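Local coordinates for protein phosphoheptose isomerase (Neisseria gonorrhoeae, PDB 5I01) that probably catalyses the isomerisation of sedoheptulose 7-phosphate to D-glycero-D-manno-heptose 7-phosphate, the first step of heptose biosynthesis, as a zinc-dependent homotetramer, at residues 13-17 / 172-178; 61-65 / 81-86. The protein carries 1 engineered substitution. All coordinates share one frame; numbering follows the deposited sequence.

Contact 1: 13-17 / 172-178; sequences HFAES and RTARIQE. With ZN (zinc ion), chain H.
A salt-bridge network of E16, R172, R175 and E178 joins the two helices of this contact, beside a zinc site to which Q177 contributes OE1. The guanidinium of R175 is the hub. Bends at chi2 (-69°) and chi3 (89°) turn it out from the helix, where the extended E178 chain meets it and is gripped side-on: R175 NE lies 2.9 Å from E178 OE1, and R175 NH1 2.7 Å from E178 OE2. R175 NH2 donates to E16 OE1 at 2.7 Å, with the acceptor almost in the guanidinium plane. R172 NH1 makes a longer salt bridge of 3.5 Å to the same E16 OE1. S17 OG donates to E178 OE1 at 2.9 Å, reaching it from the face opposite R175 NE; two donors thus fix this oxygen. H13 turns the edge of its ring to R175, whose plane stands 86° from it, and R175 NH1 gives H13 ND1 a weak bond of 3.4 Å. D189 of the second subunit bonds H13 NE2, and H63, E67 and H185 of that subunit complete, with Q177, the coordination of the zinc. The network holds helix 6-27 across the N-terminal turns of helix 173-193, which follows strand 164-168.

Contact 2: 61-65 / 81-86; sequences AQHFA and AVALTT. With ZN (zinc ion), chain E.
Four alanines meet where helix 61-65 (A61, A65) lies against strand 81-83 (A81, A83). A65 has the largest share of the contact: its CB sits 4.0 Å from A83 CB, 3.7 Å from A83 N and 4.5 Å from A81 CB. The CB of A83 rests against the helix backbone, 3.8 Å from Q62 CA. With only methyl groups between them, the segment axes approach to 7.2 Å, and their directions run nearly opposite, at 160°. No hydrogen bond crosses the interface. Strand 49-52, helix 56-69 and the adjacent parallel strand 81-83 form a beta-alpha-beta crossover of the SIS fold; V82 and L84 pair with the first strand through their backbones, while the V82 side chain turns away from the helix, toward helix 105-111. Beyond A83 fewer atoms meet and the partners are more polar, T85 and T86 each burying less surface than A81 or A83. A61 CB comes no nearer to T85 OG1 than 3.9 Å. With chi1 at 75°, Q62 CG is flanked by backbone N and C, and the extended chain brings Q62 OE1 across T86 CG2 at 3.7 Å. This side faces other subunits rather than open solvent: Q62 NE2 bonds T88 and S89 of the third subunit, and T86 OG1 meets its counterpart T86 there. On the flank turned from the strand, H63 NE2 binds zinc at 2.2 Å, with E67 and H185 of its own chain and Q177 of the second subunit.

How the contacts relate
From the N terminus, the chain runs through helix 6-27, which supplies the first half of contact 1, and helix 29-44 before entering the sheet at strand 49-52. Helix 56-69 and strand 81-83 then close the short loop of contact 2, with 15 residues between its segments. Contact 1 closes only after the other strands, when helix 173-193 begins, with 154 residues between its segments; contact 2 is therefore nested inside it. Their centres lie 22 Å apart and their nearest atoms about 9 Å, without touching. Contact 1 joins the terminal helices; contact 2 ties a helix to an outermost strand of this chain's sheet. Both reach the second subunit, each beside a different zinc ion.

Contact 1: 13-17 / 172-178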
ATOM      1  N   HIS A  13     -13.134  -2.942  28.179  1.00 33.35           N
ATOM      2  CA  HIS A  13     -12.892  -3.351  26.785  1.00 33.59           C
ATOM      3  C   HIS A  13     -12.796  -4.858  26.588  1.00 33.51           C
ATOM      4  O   HIS A  13     -13.462  -5.402  25.708  1.00 33.27           O
ATOM      5  CB  HIS A  13     -11.629  -2.706  26.237  1.00 34.49           C
ATOM      6  CG  HIS A  13     -11.847  -1.331  25.709  1.00 35.78           C
ATOM      7  ND1 HIS A  13     -12.122  -1.088  24.386  1.00 36.40           N
ATOM      8  CD2 HIS A  13     -11.843  -0.126  26.323  1.00 36.49           C
ATOM      9  CE1 HIS A  13     -12.263   0.211  24.200  1.00 37.09           C
ATOM     10  NE2 HIS A  13     -12.101   0.816  25.362  1.00 36.25           N
ATOM     11  N   PHE A  14     -11.947  -5.508  27.387  1.00 33.93           N
ATOM     12  CA  PHE A  14     -11.860  -6.980  27.437  1.00 33.01           C
ATOM     13  C   PHE A  14     -13.217  -7.649  27.709  1.00 31.38           C
ATOM     14  O   PHE A  14     -13.629  -8.557  26.971  1.00 31.07           O
ATOM     15  CB  PHE A  14     -10.862  -7.439  28.515  1.00 34.04           C
ATOM     16  CG  PHE A  14      -9.428  -7.439  28.067  1.00 36.73           C
ATOM     17  CD1 PHE A  14      -8.911  -8.514  27.345  1.00 37.66           C
ATOM     18  CD2 PHE A  14      -8.580  -6.383  28.384  1.00 38.57           C
ATOM     19  CE1 PHE A  14      -7.582  -8.524  26.937  1.00 38.04           C
ATOM     20  CE2 PHE A  14      -7.252  -6.386  27.977  1.00 39.13           C
ATOM     21  CZ  PHE A  14      -6.750  -7.461  27.256  1.00 39.04           C
ATOM     22  N   ALA A  15     -13.898  -7.204  28.765  1.00 29.01           N
ATOM     23  CA  ALA A  15     -15.190  -7.792  29.146  1.00 29.41           C
ATOM     24  C   ALA A  15     -16.211  -7.619  28.033  1.00 29.27           C
ATOM     25  O   ALA A  15     -16.890  -8.581  27.655  1.00 29.28           O
ATOM     26  CB  ALA A  15     -15.711  -7.203  30.453  1.00 28.59           C
ATOM     27  N   GLU A  16     -16.284  -6.410  27.481  1.00 30.21           N
ATOM     28  CA  GLU A  16     -17.166  -6.146  26.349  1.00 31.85           C
ATOM     29  C   GLU A  16     -16.825  -7.028  25.143  1.00 30.30           C
ATOM     30  O   GLU A  16     -17.733  -7.564  24.501  1.00 28.71           O
ATOM     31  CB  GLU A  16     -17.160  -4.662  25.961  1.00 35.54           C
ATOM     32  CG  GLU A  16     -18.355  -4.260  25.097  1.00 39.92           C
ATOM     33  CD  GLU A  16     -18.270  -2.852  24.530  1.00 43.00           C
ATOM     34  OE1 GLU A  16     -17.154  -2.406  24.199  1.00 45.20           O
ATOM     35  OE2 GLU A  16     -19.330  -2.196  24.387  1.00 45.96           O
ATOM     36  N   SER A  17     -15.531  -7.195  24.853  1.00 30.76           N
ATOM     37  CA  SER A  17     -15.078  -8.030  23.724  1.00 31.21           C
ATOM     38  C   SER A  17     -15.392  -9.511  23.932  1.00 29.96           C
ATOM     39  O   SER A  17     -15.788 -10.198  23.001  1.00 28.13           O
ATOM     40  CB  SER A  17     -13.576  -7.854  23.468  1.00 33.08           C
ATOM     41  OG  SER A  17     -13.191  -8.474  22.239  1.00 34.98           O
ATOM     42  N   ARG A 172     -21.024  -1.258  18.688  1.00 34.96           N
ATOM     43  CA  ARG A 172     -19.696  -0.636  18.623  1.00 36.34           C
ATOM     44  C   ARG A 172     -18.747  -1.191  17.525  1.00 34.90           C
ATOM     45  O   ARG A 172     -18.438  -2.394  17.461  1.00 33.76           O
ATOM     46  CB  ARG A 172     -19.044  -0.693  20.006  1.00 38.58           C
ATOM     47  CG  ARG A 172     -18.035   0.400  20.264  1.00 42.96           C
ATOM     48  CD  ARG A 172     -17.631   0.429  21.729  1.00 47.58           C
ATOM     49  NE  ARG A 172     -16.447   1.254  21.980  1.00 50.88           N
ATOM     50  CZ  ARG A 172     -15.958   1.539  23.186  1.00 50.98           C
ATOM     51  NH1 ARG A 172     -16.539   1.071  24.284  1.00 49.54           N
ATOM     52  NH2 ARG A 172     -14.875   2.303  23.293  1.00 53.62           N
ATOM     53  N   THR A 173     -18.300  -0.271  16.672  1.00 33.19           N
ATOM     54  CA  THR A 173     -17.345  -0.519  15.586  1.00 31.25           C
ATOM     55  C   THR A 173     -16.123  -1.363  15.968  1.00 29.39           C
ATOM     56  O   THR A 173     -15.800  -2.333  15.290  1.00 27.01           O
ATOM     57  CB  THR A 173     -16.854   0.837  15.050  1.00 32.15           C
ATOM     58  OG1 THR A 173     -17.996   1.670  14.801  1.00 34.87           O
ATOM     59  CG2 THR A 173     -16.044   0.676  13.753  1.00 32.38           C
ATOM     60  N   ALA A 174     -15.451  -0.977  17.052  1.00 27.82           N
ATOM     61  CA  ALA A 174     -14.297  -1.705  17.555  1.00 27.15           C
ATOM     62  C   ALA A 174     -14.610  -3.184  17.832  1.00 27.37           C
ATOM     63  O   ALA A 174     -13.847  -4.057  17.446  1.00 28.18           O
ATOM     64  CB  ALA A 174     -13.741  -1.023  18.799  1.00 26.45           C
ATOM     65  N   ARG A 175     -15.744  -3.468  18.462  1.00 27.77           N
ATOM     66  CA  ARG A 175     -16.137  -4.863  18.728  1.00 28.38           C
ATOM     67  C   ARG A 175     -16.477  -5.622  17.439  1.00 29.10           C
ATOM     68  O   ARG A 175     -16.225  -6.820  17.334  1.00 29.57           O
ATOM     69  CB  ARG A 175     -17.334  -4.911  19.675  1.00 28.26           C
ATOM     70  CG  ARG A 175     -17.098  -4.235  21.021  1.00 28.01           C
ATOM     71  CD  ARG A 175     -16.104  -4.989  21.870  1.00 28.50           C
ATOM     72  NE  ARG A 175     -14.724  -4.591  21.640  1.00 29.01           N
ATOM     73  CZ  ARG A 175     -14.143  -3.486  22.116  1.00 30.35           C
ATOM     74  NH1 ARG A 175     -12.862  -3.250  21.841  1.00 30.78           N
ATOM     75  NH2 ARG A 175     -14.811  -2.613  22.862  1.00 31.45           N
ATOM     76  N   ILE A 176     -17.044  -4.923  16.461  1.00 30.10           N
ATOM     77  CA  ILE A 176     -17.396  -5.531  15.179  1.00 30.16           C
ATOM     78  C   ILE A 176     -16.135  -5.938  14.401  1.00 30.64           C
ATOM     79  O   ILE A 176     -16.063  -7.064  13.918  1.00 31.89           O
ATOM     80  CB  ILE A 176     -18.294  -4.599  14.335  1.00 29.39           C
ATOM     81  CG1 ILE A 176     -19.636  -4.372  15.041  1.00 30.24           C
ATOM     82  CG2 ILE A 176     -18.551  -5.194  12.956  1.00 28.86           C
ATOM     83  CD1 ILE A 176     -20.280  -3.051  14.701  1.00 31.53           C
ATOM     84  N   GLN A 177     -15.159  -5.036  14.291  1.00 30.76           N
ATOM     85  CA  GLN A 177     -13.866  -5.355  13.655  1.00 32.58           C
ATOM     86  C   GLN A 177     -13.213  -6.587  14.282  1.00 31.65           C
ATOM     87  O   GLN A 177     -12.749  -7.464  13.572  1.00 31.10           O
ATOM     88  CB  GLN A 177     -12.890  -4.165  13.718  1.00 33.38           C
ATOM     89  CG  GLN A 177     -13.146  -3.102  12.657  1.00 36.33           C
ATOM     90  CD  GLN A 177     -12.531  -1.725  12.971  1.00 39.31           C
ATOM     91  OE1 GLN A 177     -11.792  -1.539  13.952  1.00 39.95           O
ATOM     92  NE2 GLN A 177     -12.850  -0.744  12.123  1.00 39.91           N
ATOM     93  N   GLU A 178     -13.207  -6.651  15.612  1.00 32.51           N
ATOM     94  CA  GLU A 178     -12.574  -7.752  16.349  1.00 32.96           C
ATOM     95  C   GLU A 178     -13.235  -9.104  16.086  1.00 34.03           C
ATOM     96  O   GLU A 178     -12.541 -10.119  16.013  1.00 35.72           O
ATOM     97  CB  GLU A 178     -12.574  -7.460  17.842  1.00 32.82           C
ATOM     98  CG  GLU A 178     -11.665  -6.301  18.220  1.00 33.92           C
ATOM     99  CD  GLU A 178     -12.014  -5.665  19.557  1.00 35.22           C
ATOM    100  OE1 GLU A 178     -12.792  -6.270  20.342  1.00 34.51           O
ATOM    101  OE2 GLU A 178     -11.507  -4.540  19.826  1.00 35.01           O
TER
HETATM  102 ZN    ZN H 301     -10.452  -0.221  14.651  1.00 49.15          ZN

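Contact 2: 61-65 / 81-86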
ATOM      1  N   ALA A  61      -9.217  -6.711   4.952  1.00 31.51           N
ATOM      2  CA  ALA A  61      -9.224  -7.233   3.597  1.00 31.59           C
ATOM      3  C   ALA A  61      -7.840  -7.720   3.186  1.00 31.20           C
ATOM      4  O   ALA A  61      -7.719  -8.826   2.647  1.00 30.37           O
ATOM      5  CB  ALA A  61      -9.728  -6.184   2.612  1.00 32.13           C
ATOM      6  N   GLN A  62      -6.803  -6.919   3.445  1.00 30.59           N
ATOM      7  CA  GLN A  62      -5.442  -7.306   3.039  1.00 31.06           C
ATOM      8  C   GLN A  62      -4.848  -8.396   3.939  1.00 30.16           C
ATOM      9  O   GLN A  62      -4.006  -9.156   3.484  1.00 30.43           O
ATOM     10  CB  GLN A  62      -4.510  -6.087   2.856  1.00 31.46           C
ATOM     11  CG  GLN A  62      -3.987  -5.389   4.103  1.00 32.74           C
ATOM     12  CD  GLN A  62      -2.941  -4.330   3.762  1.00 34.17           C
ATOM     13  OE1 GLN A  62      -3.184  -3.429   2.943  1.00 34.79           O
ATOM     14  NE2 GLN A  62      -1.770  -4.434   4.384  1.00 33.62           N
ATOM     15  N   HIS A  63      -5.288  -8.453   5.198  1.00 30.73           N
ATOM     16  CA  HIS A  63      -4.980  -9.553   6.139  1.00 32.28           C
ATOM     17  C   HIS A  63      -5.537 -10.891   5.607  1.00 30.14           C
ATOM     18  O   HIS A  63      -4.813 -11.873   5.516  1.00 27.76           O
ATOM     19  CB  HIS A  63      -5.589  -9.232   7.516  1.00 34.51           C
ATOM     20  CG  HIS A  63      -5.176 -10.149   8.632  1.00 38.36           C
ATOM     21  ND1 HIS A  63      -4.953  -9.678   9.909  1.00 41.04           N
ATOM     22  CD2 HIS A  63      -4.990 -11.489   8.693  1.00 40.89           C
ATOM     23  CE1 HIS A  63      -4.636 -10.684  10.702  1.00 42.45           C
ATOM     24  NE2 HIS A  63      -4.646 -11.794   9.988  1.00 44.00           N
ATOM     25  N   PHE A  64      -6.820 -10.910   5.259  1.00 29.84           N
ATOM     26  CA  PHE A  64      -7.445 -12.076   4.616  1.00 31.04           C
ATOM     27  C   PHE A  64      -6.705 -12.551   3.362  1.00 30.19           C
ATOM     28  O   PHE A  64      -6.341 -13.703   3.262  1.00 28.54           O
ATOM     29  CB  PHE A  64      -8.891 -11.765   4.261  1.00 32.33           C
ATOM     30  CG  PHE A  64      -9.528 -12.801   3.402  1.00 35.58           C
ATOM     31  CD1 PHE A  64      -9.772 -14.073   3.903  1.00 37.18           C
ATOM     32  CD2 PHE A  64      -9.871 -12.517   2.081  1.00 38.09           C
ATOM     33  CE1 PHE A  64     -10.359 -15.048   3.106  1.00 39.02           C
ATOM     34  CE2 PHE A  64     -10.457 -13.483   1.278  1.00 38.37           C
ATOM     35  CZ  PHE A  64     -10.704 -14.751   1.793  1.00 40.07           C
ATOM     36  N   ALA A  65      -6.484 -11.649   2.414  1.00 32.48           N
ATOM     37  CA  ALA A  65      -5.789 -11.973   1.165  1.00 32.28           C
ATOM     38  C   ALA A  65      -4.360 -12.467   1.376  1.00 32.82           C
ATOM     39  O   ALA A  65      -3.916 -13.376   0.682  1.00 33.48           O
ATOM     40  CB  ALA A  65      -5.793 -10.770   0.230  1.00 32.94           C
ATOM     41  N   ALA A  81      -6.541 -14.932  -4.220  1.00 29.53           N
ATOM     42  CA  ALA A  81      -7.232 -13.877  -3.486  1.00 29.78           C
ATOM     43  C   ALA A  81      -6.512 -12.535  -3.592  1.00 31.18           C
ATOM     44  O   ALA A  81      -5.307 -12.460  -3.338  1.00 33.64           O
ATOM     45  CB  ALA A  81      -7.412 -14.269  -2.034  1.00 29.12           C
ATOM     46  N   VAL A  82      -7.267 -11.492  -3.968  1.00 30.83           N
ATOM     47  CA  VAL A  82      -6.755 -10.131  -4.158  1.00 31.84           C
ATOM     48  C   VAL A  82      -7.541  -9.157  -3.263  1.00 30.89           C
ATOM     49  O   VAL A  82      -8.762  -9.117  -3.314  1.00 32.52           O
ATOM     50  CB  VAL A  82      -6.900  -9.689  -5.640  1.00 33.32           C
ATOM     51  CG1 VAL A  82      -6.286  -8.310  -5.874  1.00 34.48           C
ATOM     52  CG2 VAL A  82      -6.263 -10.709  -6.576  1.00 33.99           C
ATOM     53  N   ALA A  83      -6.854  -8.376  -2.446  1.00 28.88           N
ATOM     54  CA  ALA A  83      -7.508  -7.288  -1.737  1.00 28.98           C
ATOM     55  C   ALA A  83      -7.571  -6.112  -2.697  1.00 28.36           C
ATOM     56  O   ALA A  83      -6.581  -5.791  -3.334  1.00 28.55           O
ATOM     57  CB  ALA A  83      -6.721  -6.915  -0.489  1.00 29.33           C
ATOM     58  N   LEU A  84      -8.727  -5.465  -2.786  1.00 28.97           N
ATOM     59  CA  LEU A  84      -8.903  -4.292  -3.654  1.00 29.37           C
ATOM     60  C   LEU A  84      -8.561  -2.973  -2.960  1.00 29.37           C
ATOM     61  O   LEU A  84      -8.832  -1.900  -3.495  1.00 29.82           O
ATOM     62  CB  LEU A  84     -10.343  -4.232  -4.157  1.00 29.70           C
ATOM     63  CG  LEU A  84     -10.896  -5.479  -4.837  1.00 30.53           C
ATOM     64  CD1 LEU A  84     -12.334  -5.208  -5.233  1.00 31.48           C
ATOM     65  CD2 LEU A  84     -10.071  -5.871  -6.052  1.00 31.16           C
ATOM     66  N   THR A  85      -7.928  -3.045  -1.797  1.00 31.30           N
ATOM     67  CA  THR A  85      -7.668  -1.875  -0.961  1.00 32.14           C
ATOM     68  C   THR A  85      -6.180  -1.532  -0.873  1.00 32.59           C
ATOM     69  O   THR A  85      -5.805  -0.776  -0.009  1.00 33.71           O
ATOM     70  CB  THR A  85      -8.202  -2.135   0.475  1.00 31.66           C
ATOM     71  OG1 THR A  85      -7.588  -3.309   1.018  1.00 30.95           O
ATOM     72  CG2 THR A  85      -9.711  -2.341   0.466  1.00 31.40           C
ATOM     73  N   THR A  86      -5.345  -2.085  -1.755  1.00 33.50           N
ATOM     74  CA  THR A  86      -3.884  -1.950  -1.658  1.00 33.64           C
ATOM     75  C   THR A  86      -3.246  -1.031  -2.717  1.00 34.89           C
ATOM     76  O   THR A  86      -2.267  -0.328  -2.415  1.00 35.85           O
ATOM     77  CB  THR A  86      -3.184  -3.321  -1.770  1.00 33.52           C
ATOM     78  OG1 THR A  86      -3.531  -3.943  -3.007  1.00 32.30           O
ATOM     79  CG2 THR A  86      -3.560  -4.238  -0.625  1.00 33.29           C
TER
HETATM   80 ZN    ZN E 301      -4.123 -13.755  10.751  1.00 58.72          ZN